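Local coordinates for protein NRPS (Penicillium fellutanum, PDB 6NKI) that binds NADPH in a Rossmann-type domain of the Male sterility protein family, as part of a nonribosomal peptide synthetase, at residues G21-L26 and D46-Y51; G31-H36 and W278-I283; S264-N269 and L317-F322. All coordinates share one frame; numbering follows the deposited sequence.

Interaction 1 (G21-L26 and D46-Y51)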
# COMPACT_ATOMS: atom_id res chain seq x y z
N GLY A 21 -23.29 -11.33 -15.00
CA GLY A 21 -22.12 -10.48 -15.05
C GLY A 21 -22.43 -9.03 -14.74
O GLY A 21 -23.58 -8.67 -14.48
N LYS A 22 -21.40 -8.18 -14.77
CA LYS A 22 -21.50 -6.77 -14.40
C LYS A 22 -21.19 -5.87 -15.58
O LYS A 22 -20.16 -6.04 -16.24
CB LYS A 22 -20.56 -6.44 -13.24
CG LYS A 22 -20.91 -7.05 -11.91
CD LYS A 22 -22.06 -6.31 -11.25
CE LYS A 22 -22.22 -6.72 -9.80
NZ LYS A 22 -23.28 -5.92 -9.14
N ARG A 23 -22.07 -4.90 -15.81
CA ARG A 23 -21.86 -3.90 -16.88
C ARG A 23 -21.86 -2.53 -16.20
O ARG A 23 -22.82 -2.24 -15.47
CB ARG A 23 -22.98 -4.00 -17.91
CG ARG A 23 -22.89 -5.22 -18.82
CD ARG A 23 -24.18 -5.53 -19.54
NE ARG A 23 -23.90 -6.21 -20.80
CZ ARG A 23 -23.99 -7.52 -20.99
NH1 ARG A 23 -24.38 -8.31 -20.01
NH2 ARG A 23 -23.70 -8.03 -22.18
N LEU A 24 -20.81 -1.74 -16.41
CA LEU A 24 -20.76 -0.39 -15.79
C LEU A 24 -20.21 0.63 -16.79
O LEU A 24 -19.59 0.24 -17.79
CB LEU A 24 -20.04 -0.38 -14.44
CG LEU A 24 -18.58 -0.79 -14.44
CD1 LEU A 24 -17.71 0.37 -14.89
CD2 LEU A 24 -18.17 -1.25 -13.05
N PHE A 25 -20.48 1.89 -16.48
CA PHE A 25 -20.21 3.04 -17.34
C PHE A 25 -19.21 3.97 -16.66
O PHE A 25 -19.32 4.28 -15.47
CB PHE A 25 -21.52 3.82 -17.71
CG PHE A 25 -21.27 5.18 -18.31
CD1 PHE A 25 -20.77 5.31 -19.61
CD2 PHE A 25 -21.54 6.33 -17.58
CE1 PHE A 25 -20.53 6.57 -20.16
CE2 PHE A 25 -21.31 7.59 -18.12
CZ PHE A 25 -20.81 7.71 -19.41
N LEU A 26 -18.25 4.44 -17.45
CA LEU A 26 -17.10 5.15 -16.93
C LEU A 26 -16.81 6.37 -17.79
O LEU A 26 -16.72 6.26 -19.01
CB LEU A 26 -15.86 4.24 -16.93
CG LEU A 26 -14.53 4.79 -16.43
CD1 LEU A 26 -14.63 5.07 -14.94
CD2 LEU A 26 -13.39 3.79 -16.75
N ASP A 46 -16.26 -10.14 -12.27
CA ASP A 46 -17.70 -9.90 -12.35
C ASP A 46 -18.06 -8.97 -13.50
O ASP A 46 -19.13 -9.13 -14.11
CB ASP A 46 -18.24 -9.32 -11.04
CG ASP A 46 -18.43 -10.37 -9.97
OD1 ASP A 46 -18.62 -11.56 -10.33
OD2 ASP A 46 -18.43 -10.01 -8.78
N VAL A 47 -17.20 -8.00 -13.82
CA VAL A 47 -17.55 -7.00 -14.82
C VAL A 47 -17.56 -7.64 -16.21
O VAL A 47 -16.61 -8.32 -16.62
CB VAL A 47 -16.59 -5.80 -14.73
CG1 VAL A 47 -15.20 -6.24 -14.93
CG2 VAL A 47 -16.95 -4.77 -15.77
N SER A 48 -18.67 -7.44 -16.93
CA SER A 48 -18.92 -8.09 -18.21
C SER A 48 -18.67 -7.19 -19.41
O SER A 48 -18.45 -7.71 -20.51
CB SER A 48 -20.37 -8.61 -18.25
OG SER A 48 -20.69 -9.18 -19.51
N ILE A 49 -18.69 -5.87 -19.23
CA ILE A 49 -18.43 -4.92 -20.31
C ILE A 49 -18.17 -3.59 -19.60
O ILE A 49 -18.68 -3.37 -18.50
CB ILE A 49 -19.62 -4.84 -21.31
CG1 ILE A 49 -19.17 -4.52 -22.74
CG2 ILE A 49 -20.58 -3.73 -20.93
CD1 ILE A 49 -18.57 -5.70 -23.52
N VAL A 50 -17.38 -2.70 -20.20
CA VAL A 50 -17.28 -1.35 -19.67
C VAL A 50 -17.57 -0.36 -20.79
O VAL A 50 -17.04 -0.49 -21.90
CB VAL A 50 -15.90 -1.06 -19.03
CG1 VAL A 50 -15.84 0.38 -18.49
CG2 VAL A 50 -15.60 -2.05 -17.92
N TYR A 51 -18.42 0.63 -20.49
CA TYR A 51 -18.69 1.72 -21.41
C TYR A 51 -17.89 2.93 -20.95
O TYR A 51 -17.98 3.32 -19.78
CB TYR A 51 -20.18 2.11 -21.45
CG TYR A 51 -21.17 1.00 -21.66
CD1 TYR A 51 -21.21 0.30 -22.86
CD2 TYR A 51 -22.13 0.71 -20.70
CE1 TYR A 51 -22.16 -0.72 -23.07
CE2 TYR A 51 -23.08 -0.31 -20.90
CZ TYR A 51 -23.09 -1.01 -22.09
OH TYR A 51 -24.00 -2.01 -22.30

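Interaction 2 (G31-H36 and W278-I283). With NDP (NADPH dihydro-nicotinamide-adenine-dinucleotide phosphate), chain B.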
# COMPACT_ATOMS: atom_id res chain seq x y z
N GLY A 31 -8.07 9.94 -18.43
CA GLY A 31 -7.42 10.57 -17.31
C GLY A 31 -6.57 9.61 -16.52
O GLY A 31 -6.68 8.39 -16.65
N PHE A 32 -5.72 10.19 -15.67
CA PHE A 32 -4.67 9.41 -15.04
C PHE A 32 -5.26 8.34 -14.10
O PHE A 32 -5.07 7.14 -14.31
CB PHE A 32 -3.73 10.36 -14.30
CG PHE A 32 -2.55 9.70 -13.67
CD1 PHE A 32 -1.59 9.07 -14.47
CD2 PHE A 32 -2.35 9.77 -12.31
CE1 PHE A 32 -0.48 8.48 -13.91
CE2 PHE A 32 -1.24 9.21 -11.74
CZ PHE A 32 -0.30 8.54 -12.55
N LEU A 33 -5.97 8.79 -13.07
CA LEU A 33 -6.85 7.94 -12.28
C LEU A 33 -7.73 7.05 -13.13
O LEU A 33 -7.80 5.83 -12.92
CB LEU A 33 -7.73 8.83 -11.38
CG LEU A 33 -8.66 8.05 -10.47
CD1 LEU A 33 -7.92 6.95 -9.70
CD2 LEU A 33 -9.26 9.07 -9.49
N GLY A 34 -8.39 7.64 -14.13
CA GLY A 34 -9.41 6.93 -14.87
C GLY A 34 -8.88 5.73 -15.63
O GLY A 34 -9.50 4.66 -15.62
N THR A 35 -7.73 5.87 -16.28
CA THR A 35 -7.18 4.72 -16.99
C THR A 35 -6.87 3.58 -16.03
O THR A 35 -6.90 2.40 -16.43
CB THR A 35 -5.94 5.10 -17.80
OG1 THR A 35 -5.57 3.99 -18.63
CG2 THR A 35 -4.75 5.49 -16.89
N HIS A 36 -6.57 3.89 -14.76
CA HIS A 36 -6.29 2.83 -13.80
C HIS A 36 -7.57 2.19 -13.28
O HIS A 36 -7.62 0.96 -13.07
CB HIS A 36 -5.43 3.33 -12.64
CG HIS A 36 -4.00 3.55 -13.02
ND1 HIS A 36 -3.50 4.79 -13.38
CD2 HIS A 36 -2.97 2.68 -13.14
CE1 HIS A 36 -2.22 4.68 -13.69
NE2 HIS A 36 -1.88 3.41 -13.56
N TRP A 278 -3.88 2.34 -5.46
CA TRP A 278 -4.57 2.20 -4.16
C TRP A 278 -5.92 2.92 -4.19
O TRP A 278 -6.88 2.34 -3.68
CB TRP A 278 -3.70 2.69 -2.99
CG TRP A 278 -2.35 2.05 -2.92
CD1 TRP A 278 -2.04 0.75 -3.21
CD2 TRP A 278 -1.12 2.67 -2.53
NE1 TRP A 278 -0.71 0.53 -3.03
CE2 TRP A 278 -0.11 1.69 -2.62
CE3 TRP A 278 -0.76 3.96 -2.12
CZ2 TRP A 278 1.23 1.96 -2.32
CZ3 TRP A 278 0.56 4.22 -1.81
CH2 TRP A 278 1.54 3.24 -1.91
N VAL A 279 -6.01 4.11 -4.79
CA VAL A 279 -7.27 4.83 -4.76
C VAL A 279 -8.21 4.27 -5.82
O VAL A 279 -9.42 4.13 -5.59
CB VAL A 279 -6.99 6.33 -4.93
CG1 VAL A 279 -6.28 6.88 -3.71
CG2 VAL A 279 -6.09 6.54 -6.10
N ALA A 280 -7.65 3.89 -6.97
CA ALA A 280 -8.36 3.10 -7.95
C ALA A 280 -9.00 1.88 -7.31
O ALA A 280 -10.22 1.68 -7.40
CB ALA A 280 -7.39 2.69 -9.06
N SER A 281 -8.18 1.02 -6.68
CA SER A 281 -8.66 -0.18 -6.00
C SER A 281 -9.77 0.18 -5.02
O SER A 281 -10.81 -0.51 -4.94
CB SER A 281 -7.51 -0.89 -5.27
OG SER A 281 -7.90 -2.09 -4.58
N LEU A 282 -9.57 1.25 -4.26
CA LEU A 282 -10.56 1.66 -3.27
C LEU A 282 -11.84 2.17 -3.92
O LEU A 282 -12.88 2.16 -3.27
CB LEU A 282 -9.97 2.73 -2.34
CG LEU A 282 -10.89 3.31 -1.26
CD1 LEU A 282 -11.47 2.17 -0.44
CD2 LEU A 282 -10.19 4.28 -0.34
N ILE A 283 -11.80 2.63 -5.17
CA ILE A 283 -13.02 3.10 -5.82
C ILE A 283 -13.85 1.92 -6.29
O ILE A 283 -15.08 1.90 -6.11
CB ILE A 283 -12.70 4.07 -6.97
CG1 ILE A 283 -12.23 5.44 -6.43
CG2 ILE A 283 -13.91 4.24 -7.86
CD1 ILE A 283 -11.41 6.26 -7.41
PA NDP B . -6.91 15.50 -17.51
O1A NDP B . -7.12 16.86 -16.91
O2A NDP B . -6.74 15.38 -19.00
O5B NDP B . -8.02 14.36 -16.97
C5B NDP B . -9.28 14.92 -17.02
C4B NDP B . -10.25 13.94 -17.69
O4B NDP B . -11.48 14.66 -17.97
C3B NDP B . -9.65 13.40 -18.98
O3B NDP B . -10.06 12.08 -19.14
C2B NDP B . -10.34 14.24 -20.12
O2B NDP B . -10.52 13.58 -21.29
C1B NDP B . -11.74 14.55 -19.39
N9A NDP B . -12.38 15.82 -19.88
C8A NDP B . -11.92 17.15 -19.77
N7A NDP B . -12.77 18.06 -20.33
C5A NDP B . -13.82 17.27 -20.84
C6A NDP B . -15.00 17.59 -21.54
N6A NDP B . -15.31 18.90 -21.85
N1A NDP B . -15.88 16.62 -21.94
C2A NDP B . -15.53 15.34 -21.61
N3A NDP B . -14.46 14.88 -20.95
C4A NDP B . -13.60 15.88 -20.57
O3 NDP B . -5.47 14.95 -16.84
PN NDP B . -5.35 15.36 -15.28
O1N NDP B . -4.20 14.66 -14.68
O2N NDP B . -5.53 16.85 -15.09
O5D NDP B . -6.76 14.71 -14.28
C5D NDP B . -6.90 13.28 -14.35
C4D NDP B . -7.32 12.64 -12.93
O4D NDP B . -6.27 12.82 -11.97
C3D NDP B . -8.59 13.31 -12.33
O3D NDP B . -9.59 12.33 -12.16
C2D NDP B . -8.18 13.90 -10.95
O2D NDP B . -9.03 13.49 -9.89
C1D NDP B . -6.83 13.28 -10.70
N1N NDP B . -5.76 14.25 -10.16
C2N NDP B . -4.49 13.90 -10.48
C3N NDP B . -3.42 14.64 -10.14
C7N NDP B . -2.19 14.00 -10.54
O7N NDP B . -1.99 13.41 -11.60
N7N NDP B . -1.26 13.94 -9.56
C4N NDP B . -3.53 15.97 -9.37
C5N NDP B . -4.94 16.22 -8.91
C6N NDP B . -5.97 15.40 -9.29
P2B NDP B . -9.29 14.02 -22.63
O1X NDP B . -9.69 13.01 -23.66
O2X NDP B . -9.61 15.49 -22.93
O3X NDP B . -8.05 13.74 -21.84

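Interaction 3 (S264-N269 and L317-F322)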
# COMPACT_ATOMS: atom_id res chain seq x y z
N SER A 264 11.95 25.33 1.09
CA SER A 264 12.20 24.54 2.29
C SER A 264 11.53 25.12 3.53
O SER A 264 11.77 24.61 4.64
CB SER A 264 13.70 24.42 2.54
OG SER A 264 13.95 23.74 3.76
N ASP A 265 10.71 26.16 3.39
CA ASP A 265 10.14 26.81 4.56
C ASP A 265 8.86 26.15 5.04
O ASP A 265 8.24 26.64 5.99
CB ASP A 265 9.89 28.30 4.28
CG ASP A 265 11.18 29.09 4.17
OD1 ASP A 265 12.19 28.64 4.76
OD2 ASP A 265 11.17 30.15 3.51
N GLU A 266 8.45 25.05 4.42
CA GLU A 266 7.24 24.35 4.80
C GLU A 266 7.50 22.88 5.07
O GLU A 266 6.64 22.04 4.80
CB GLU A 266 6.18 24.48 3.72
CG GLU A 266 6.65 23.88 2.41
CD GLU A 266 5.52 23.72 1.45
OE1 GLU A 266 4.37 23.97 1.88
OE2 GLU A 266 5.77 23.37 0.27
N SER A 267 8.69 22.55 5.59
CA SER A 267 9.05 21.14 5.79
C SER A 267 8.07 20.42 6.71
O SER A 267 7.84 19.21 6.56
CB SER A 267 10.47 21.04 6.32
OG SER A 267 11.39 21.28 5.28
N ASP A 268 7.46 21.14 7.65
CA ASP A 268 6.53 20.50 8.57
C ASP A 268 5.10 20.48 8.03
O ASP A 268 4.21 19.92 8.69
CB ASP A 268 6.59 21.21 9.93
CG ASP A 268 6.15 20.32 11.09
OD1 ASP A 268 5.71 19.17 10.84
OD2 ASP A 268 6.29 20.76 12.25
N ASN A 269 4.84 21.06 6.86
CA ASN A 269 3.51 20.97 6.27
C ASN A 269 3.26 19.58 5.71
O ASN A 269 4.17 18.79 5.47
CB ASN A 269 3.29 21.97 5.13
CG ASN A 269 3.06 23.38 5.61
OD1 ASN A 269 2.67 23.63 6.75
ND2 ASN A 269 3.18 24.32 4.68
N LEU A 317 2.65 12.82 2.94
CA LEU A 317 4.01 12.98 3.45
C LEU A 317 4.19 14.35 4.07
O LEU A 317 3.50 15.31 3.72
CB LEU A 317 5.03 12.82 2.32
CG LEU A 317 5.17 11.47 1.63
CD1 LEU A 317 6.01 11.60 0.36
CD2 LEU A 317 5.80 10.44 2.58
N ASN A 318 5.14 14.44 5.00
CA ASN A 318 5.71 15.74 5.33
C ASN A 318 6.44 16.27 4.11
O ASN A 318 7.03 15.52 3.34
CB ASN A 318 6.67 15.63 6.52
CG ASN A 318 5.96 15.32 7.82
OD1 ASN A 318 4.92 15.90 8.13
ND2 ASN A 318 6.51 14.37 8.57
N MET A 319 6.41 17.59 3.94
CA MET A 319 7.15 18.16 2.82
C MET A 319 8.66 17.92 2.92
O MET A 319 9.32 17.69 1.89
CB MET A 319 6.83 19.65 2.69
CG MET A 319 5.41 19.89 2.21
SD MET A 319 5.14 18.99 0.69
CE MET A 319 6.33 19.75 -0.40
N SER A 320 9.23 17.94 4.13
CA SER A 320 10.64 17.56 4.27
C SER A 320 10.86 16.12 3.84
O SER A 320 11.85 15.81 3.15
CB SER A 320 11.11 17.76 5.71
OG SER A 320 10.52 16.81 6.58
N ASP A 321 9.96 15.22 4.21
CA ASP A 321 10.10 13.83 3.80
C ASP A 321 9.95 13.69 2.29
O ASP A 321 10.67 12.90 1.65
CB ASP A 321 9.05 12.99 4.55
CG ASP A 321 9.36 11.50 4.55
OD1 ASP A 321 10.39 11.07 3.97
OD2 ASP A 321 8.57 10.76 5.16
N PHE A 322 9.02 14.45 1.71
CA PHE A 322 8.82 14.43 0.26
C PHE A 322 10.10 14.84 -0.49
O PHE A 322 10.62 14.09 -1.33
CB PHE A 322 7.62 15.33 -0.11
CG PHE A 322 7.53 15.68 -1.58
CD1 PHE A 322 7.14 14.73 -2.51
CD2 PHE A 322 7.89 16.96 -2.03
CE1 PHE A 322 7.08 15.04 -3.87
CE2 PHE A 322 7.86 17.27 -3.37
CZ PHE A 322 7.44 16.30 -4.30

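Interaction 1 (G21-L26 and D46-Y51)
Tyr51 grips the end of the neighbouring strand with both of its backbone polar atoms: its N donates to Leu24 O at 3.0 Å and a nearly straight 168°, and its O accepts from Leu26 N at 2.6 Å. Farther back the pairing is slacker. Leu24 N reaches Ile49 O in a weak bond, and Lys22 O takes another weak bond from Ile49 N; the model also sets Ser48 N beside Lys22 O, too close for that length to be trusted. Here the parallel register slips by one residue, a beta bulge that pairs Lys22 with Val47 but Arg23 with Ile49. At the start of the two strands, Lys22 and Asp46 lie side by side, CG of the lysine 3.6 Å from CB of the aspartate, while Lys22 NZ and Asp46 OD2 remain 6.4 Å apart.

One face of the sheet carries Arg23, Phe25, Ile49 and Tyr51. Arg23 CG rests 3.5 Å from Ile49 CG2, and the same methyl lies over a face of the Tyr51 ring, toward its rim. Ser48 OG stands over one face of the Arg23 guanidinium. Phe25 has CG anti to its backbone N (chi1 167°); the two aromatic side chains cross at about a right angle, and Tyr51 CB meets the Phe25 ring edge in plane, 3.7 Å from CD1. Trp87 stacks on Tyr51 and also meets Phe25.

On the other face, beyond Lys22 and Val47, Leu24 and Val50 pack side by side, with CD1 of the leucine 4.1 Å from CG1 of the valine, and this valine methyl also meets Leu26 CB. Helix 32-43 packs on this side against Leu24, Leu26 and Val50, completing the beta-alpha-beta unit that opens a Rossmann fold.

Interaction 2 (G31-H36 and W278-I283)
Leu33 and His36 on the helix of residues 32-36 face Val279, Ala280 and Ile283 on the helix of residues 278-283, the two axes passing 9.4 Å apart at a crossing angle of -58°. The first of these helices begins at the glycine-rich turn of the Rossmann fold, so the contact backs directly onto the NADPH site. Leu33 is the hub of an interface with no hydrogen bond across it. Its CG stands anti to the backbone N (chi1 -178°), and the two methyls beyond it divide the work: CD1 lies 4.1 Å from Val279 CG2, where the side chains cross at about a right angle, and CD2 meets Ile283 CD1 tip to tip. Ala280, whose small side chain faces the other helix, has its CB 4.1 Å from His36 CB, at the closest pair of backbone positions. On its other flank, Leu33 CB borders the O3D ribose hydroxyl of NADPH, while Gly31 N lies 3.0 Å from the cofactor atom O3B. Trp278 meets Met394 of the second subunit. The imidazole of His36 turns back along its own helix, where ND1 donates to Phe32 O at 3.0 Å, from above the carbonyl plane.

Interaction 3 (S264-N269 and L317-F322)
Glu266 and Met319 cross obliquely in the buried part of this contact, the carboxylate lying beside the thioether chain, with Glu266 OE2 3.7 Å from Met319 CE. The glutamate has CG between its backbone N and carbonyl carbon (chi1 61°) and is extended beyond it; the methionine is bent at chi2 and again at chi3 (-62°), the latter placing CE near the carboxylate. Glu266 CD also rests on Met319 CG, at 3.9 Å. The other carboxylate oxygen is engaged within its own loop: Asn269 ND2 donates to the anti lone pair of Glu266 OE1 at 3.1 Å, with that oxygen near the plane of the amide. This bond helps hold the carboxylate beside the methionine, while Asn269 CB also lies near Met319 CG.

Toward solvent, Ser267 CB and Ser320 CB meet at 3.4 Å. The hydroxyl oxygen of Ser267 leans on the same Ser320 carbon.

Two backbone bonds tie the pieces together. Ser320 N donates to a lone pair of Ser267 O at 3.1 Å, and Met319 N to Asn269 O at 3.0 Å, the latter donor tilted from the carbonyl plane. Met319 also packs on Leu271 of strand 270-275, whose backbone bonds to Leu317. Asn318 occupies the N-cap position, yet its side chain makes no capping bond. Instead, the carbonyls of Ser267 and Asn269, in the type I beta turn from Glu266 to Asn269, receive the N-H groups of Ser320 and Met319 at the start of helix 319-330, a strand-to-helix junction at the edge of a small mixed sheet.

In the fold
Interactions 1 and 2 share helix 32-43, which follows strand 22-27, leads into strand 47-54 and, at its start, meets helix 276-288. Their centres lie about 16 Å apart, and Leu26 CD2 touches Gly34 O. Interaction 1 pairs two neighbouring strands of the seven-stranded parallel sheet; interaction 2 joins its first helix, beside NADPH, to a much later part of the chain. Interaction 3 lies at the edge of the small mixed sheet, its centre about 26 Å from that of interaction 2 and about 41 Å from that of interaction 1. Segments of interactions 1 and 2 alternate along the chain, as do those of 2 and 3, whereas interaction 1 closes before interaction 3 opens. Strand 270-275 links the loop of interaction 3 to helix 276-288.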